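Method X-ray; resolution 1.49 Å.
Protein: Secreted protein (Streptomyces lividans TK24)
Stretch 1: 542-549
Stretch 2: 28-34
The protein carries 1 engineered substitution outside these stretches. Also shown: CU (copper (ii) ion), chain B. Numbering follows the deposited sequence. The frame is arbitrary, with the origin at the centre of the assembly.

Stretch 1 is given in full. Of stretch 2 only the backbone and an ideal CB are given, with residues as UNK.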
# COMPACT_ATOMS: atom_id res chain seq x y z
N ARG A 542 2.93 -6.71 -14.92
CA ARG A 542 3.70 -7.10 -13.77
C ARG A 542 2.71 -7.54 -12.68
O ARG A 542 1.74 -6.87 -12.45
CB ARG A 542 4.57 -5.95 -13.30
CG ARG A 542 5.68 -6.38 -12.35
CD ARG A 542 6.67 -5.26 -12.09
NE ARG A 542 7.80 -5.67 -11.22
CZ ARG A 542 8.93 -6.26 -11.62
NH1 ARG A 542 9.20 -6.54 -12.91
NH2 ARG A 542 9.86 -6.49 -10.74
N PRO A 543 2.94 -8.67 -12.00
CA PRO A 543 2.03 -9.14 -10.97
C PRO A 543 1.93 -8.16 -9.84
O PRO A 543 2.91 -7.50 -9.51
CB PRO A 543 2.65 -10.45 -10.48
CG PRO A 543 3.93 -10.54 -11.12
CD PRO A 543 4.00 -9.64 -12.28
N SER A 544 0.76 -8.09 -9.23
CA SER A 544 0.53 -7.17 -8.14
C SER A 544 1.15 -7.68 -6.87
O SER A 544 1.18 -8.90 -6.61
CB SER A 544 -0.97 -7.03 -7.89
OG SER A 544 -1.51 -6.09 -8.79
N ALA A 545 1.53 -6.74 -6.02
CA ALA A 545 1.75 -6.96 -4.60
C ALA A 545 0.98 -5.84 -3.92
O ALA A 545 1.35 -4.67 -4.02
CB ALA A 545 3.24 -6.91 -4.26
N SER A 546 -0.12 -6.17 -3.27
CA SER A 546 -1.08 -5.21 -2.84
C SER A 546 -1.22 -5.23 -1.33
O SER A 546 -1.45 -6.29 -0.74
CB SER A 546 -2.41 -5.55 -3.50
OG SER A 546 -3.45 -4.62 -3.15
N THR A 547 -1.20 -4.06 -0.72
CA THR A 547 -1.54 -3.88 0.69
C THR A 547 -1.84 -2.42 0.95
O THR A 547 -1.31 -1.56 0.29
CB THR A 547 -0.39 -4.31 1.65
OG1 THR A 547 -0.89 -4.44 2.98
CG2 THR A 547 0.81 -3.31 1.68
N HIS A 548 -2.75 -2.17 1.88
CA HIS A 548 -3.07 -0.83 2.31
C HIS A 548 -3.25 0.12 1.15
O HIS A 548 -2.75 1.23 1.17
CB HIS A 548 -2.00 -0.29 3.29
CG HIS A 548 -1.92 -1.01 4.60
ND1 HIS A 548 -1.41 -2.27 4.73
CD2 HIS A 548 -2.20 -0.59 5.86
CE1 HIS A 548 -1.35 -2.60 6.00
NE2 HIS A 548 -1.86 -1.60 6.70
N VAL A 549 -4.07 -0.27 0.17
CA VAL A 549 -4.45 0.59 -0.92
C VAL A 549 -3.26 1.00 -1.79
O VAL A 549 -3.31 2.04 -2.47
CB VAL A 549 -5.24 1.86 -0.45
CG1 VAL A 549 -6.23 2.26 -1.53
CG2 VAL A 549 -6.00 1.64 0.85
N UNK A 28 -6.02 -11.98 5.89
CA UNK A 28 -5.08 -11.58 4.84
C UNK A 28 -5.07 -10.06 4.69
O UNK A 28 -6.08 -9.44 4.39
CB UNK A 28 -5.44 -12.24 3.51
N UNK A 29 -3.89 -9.49 4.84
CA UNK A 29 -3.69 -8.03 4.74
C UNK A 29 -2.76 -7.66 3.56
O UNK A 29 -2.82 -6.54 3.07
CB UNK A 29 -3.11 -7.49 6.05
N UNK A 30 -1.97 -8.60 3.05
CA UNK A 30 -1.12 -8.40 1.90
C UNK A 30 -1.33 -9.58 1.00
O UNK A 30 -1.42 -10.73 1.48
CB UNK A 30 0.35 -8.24 2.29
N UNK A 31 -1.28 -9.37 -0.30
CA UNK A 31 -1.21 -10.48 -1.21
C UNK A 31 -0.35 -10.14 -2.40
O UNK A 31 -0.24 -8.96 -2.79
CB UNK A 31 -2.61 -10.89 -1.66
N UNK A 32 0.26 -11.15 -2.97
CA UNK A 32 1.08 -10.98 -4.15
C UNK A 32 0.92 -12.17 -5.06
O UNK A 32 0.99 -13.30 -4.60
CB UNK A 32 2.55 -10.78 -3.77
N UNK A 33 0.72 -11.93 -6.35
CA UNK A 33 0.78 -12.99 -7.32
C UNK A 33 2.22 -13.33 -7.59
O UNK A 33 3.01 -12.46 -7.84
CB UNK A 33 0.06 -12.60 -8.61
N UNK A 34 2.56 -14.62 -7.49
CA UNK A 34 3.92 -15.09 -7.71
C UNK A 34 4.04 -15.68 -9.11
O UNK A 34 3.06 -16.07 -9.75
CB UNK A 34 4.32 -16.12 -6.65
CU CU B . -2.59 -1.63 8.63

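Stretch 2 runs antiparallel to stretch 1, and the two are joined mainly through their backbones. The side chains of stretch 2 must fit around that pairing.

Position 28 has no atom of stretch 1 within 5.5 Å of its ideal CB. Stretch 1 therefore sets no limit here, and many side chains would suit. The residue is Thr28, which makes no contact with stretch 1.

At position 29 CA-to-CB points sideways. The ideal CB lies 4.9 Å from Thr547 OG1 and 5.2 Å from His548 CE1. This leaves room for a side chain of moderate size beside the His548 ring, and aliphatic or polar groups could both fit. The backbone carbonyl matters as much: the O atom of position 29 accepts a hydrogen bond from Thr547 OG1 at 2.9 Å. That hydroxyl in turn accepts one from His548 ND1 at 2.8 Å. The residue is Ile29. Its CG2 comes within 3.7 Å of His548 CE1, approaching the ring obliquely. The same imidazole binds copper through His548 NE2, 2.1 Å from CU, so Ile29 packs against a metal ligand. Water 1 adds a bridge, donating to Ile29 O at 2.7 Å and accepting from His548 N at 2.9 Å.

Position 30 has extended backbone angles, and its ideal CB is 4.0 Å from both Ser546 O and Thr547 CB. CB points to the sheet face that carries Thr547. A polar or aromatic side chain could reach the Thr547 hydroxyl, while a small one would leave that space unused. The residue is His30, with chi1 in the m well. Thr547 OG1 sits over one face of its ring, 3.1 Å from His30 ND1. The His30 and His548 rings lie obliquely, with centroids 6.0 Å apart.

Position 31 points to the other face, with Ser546. The nearest atom to its ideal CB is Ser546 O at 4.8 Å, so stretch 1 asks little of the side chain; small, polar or larger groups are all compatible. The residue is Ala31. Its backbone does the work: Ser546 N donates to Ala31 O at 2.8 Å, and Ala31 N donates to Ser546 O at 3.1 Å.

Position 32 returns to the face of Ala545. Its ideal CB is 3.7 Å from Ser544 O and 4.0 Å from Ala545 CB. A small apolar group suits this close pairing, though a longer chain directed outward is not excluded. The residue is Ala32. The two methyls meet at 4.0 Å, Ala32 CB to Ala545 CB, where the CA atoms of the pair are 4.1 Å apart.

Position 33 points toward stretch 1, its ideal CB 3.9 Å from Pro543 CB. The proline offers an apolar surface, so an aliphatic or aromatic side chain would suit. The residue is Leu33, whose CB packs on Pro543 CB at 3.9 Å. Leu33 N also donates to Ser544 O at 3.1 Å.

Position 34 points away, so its choice is free here. The residue is Leu34.

Stretch 2 (28-34) TIHAALL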
# COMPACT_ATOMS: atom_id res chain seq x y z
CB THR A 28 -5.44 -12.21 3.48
OG1 THR A 28 -5.50 -13.63 3.63
CG2 THR A 28 -4.41 -11.84 2.42
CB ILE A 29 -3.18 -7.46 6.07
CG1 ILE A 29 -4.28 -7.67 7.13
CG2 ILE A 29 -2.80 -5.99 5.98
CD1 ILE A 29 -3.80 -7.43 8.53
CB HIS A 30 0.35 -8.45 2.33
CG HIS A 30 0.72 -7.53 3.43
ND1 HIS A 30 1.48 -6.39 3.24
CD2 HIS A 30 0.44 -7.55 4.75
CE1 HIS A 30 1.65 -5.76 4.39
NE2 HIS A 30 1.00 -6.43 5.32
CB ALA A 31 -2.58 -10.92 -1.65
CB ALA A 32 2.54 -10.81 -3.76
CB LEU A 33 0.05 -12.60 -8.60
CG LEU A 33 0.19 -13.61 -9.73
CD1 LEU A 33 -0.51 -14.91 -9.37
CD2 LEU A 33 -0.39 -13.05 -11.03
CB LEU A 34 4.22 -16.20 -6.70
CG LEU A 34 3.94 -15.84 -5.24
CD1 LEU A 34 4.12 -17.11 -4.41
CD2 LEU A 34 4.84 -14.72 -4.78
O HOH W 1 -4.38 -4.29 2.88
O HOH W 2 4.25 -9.60 -6.84
O HOH W 3 -2.60 -1.57 10.82
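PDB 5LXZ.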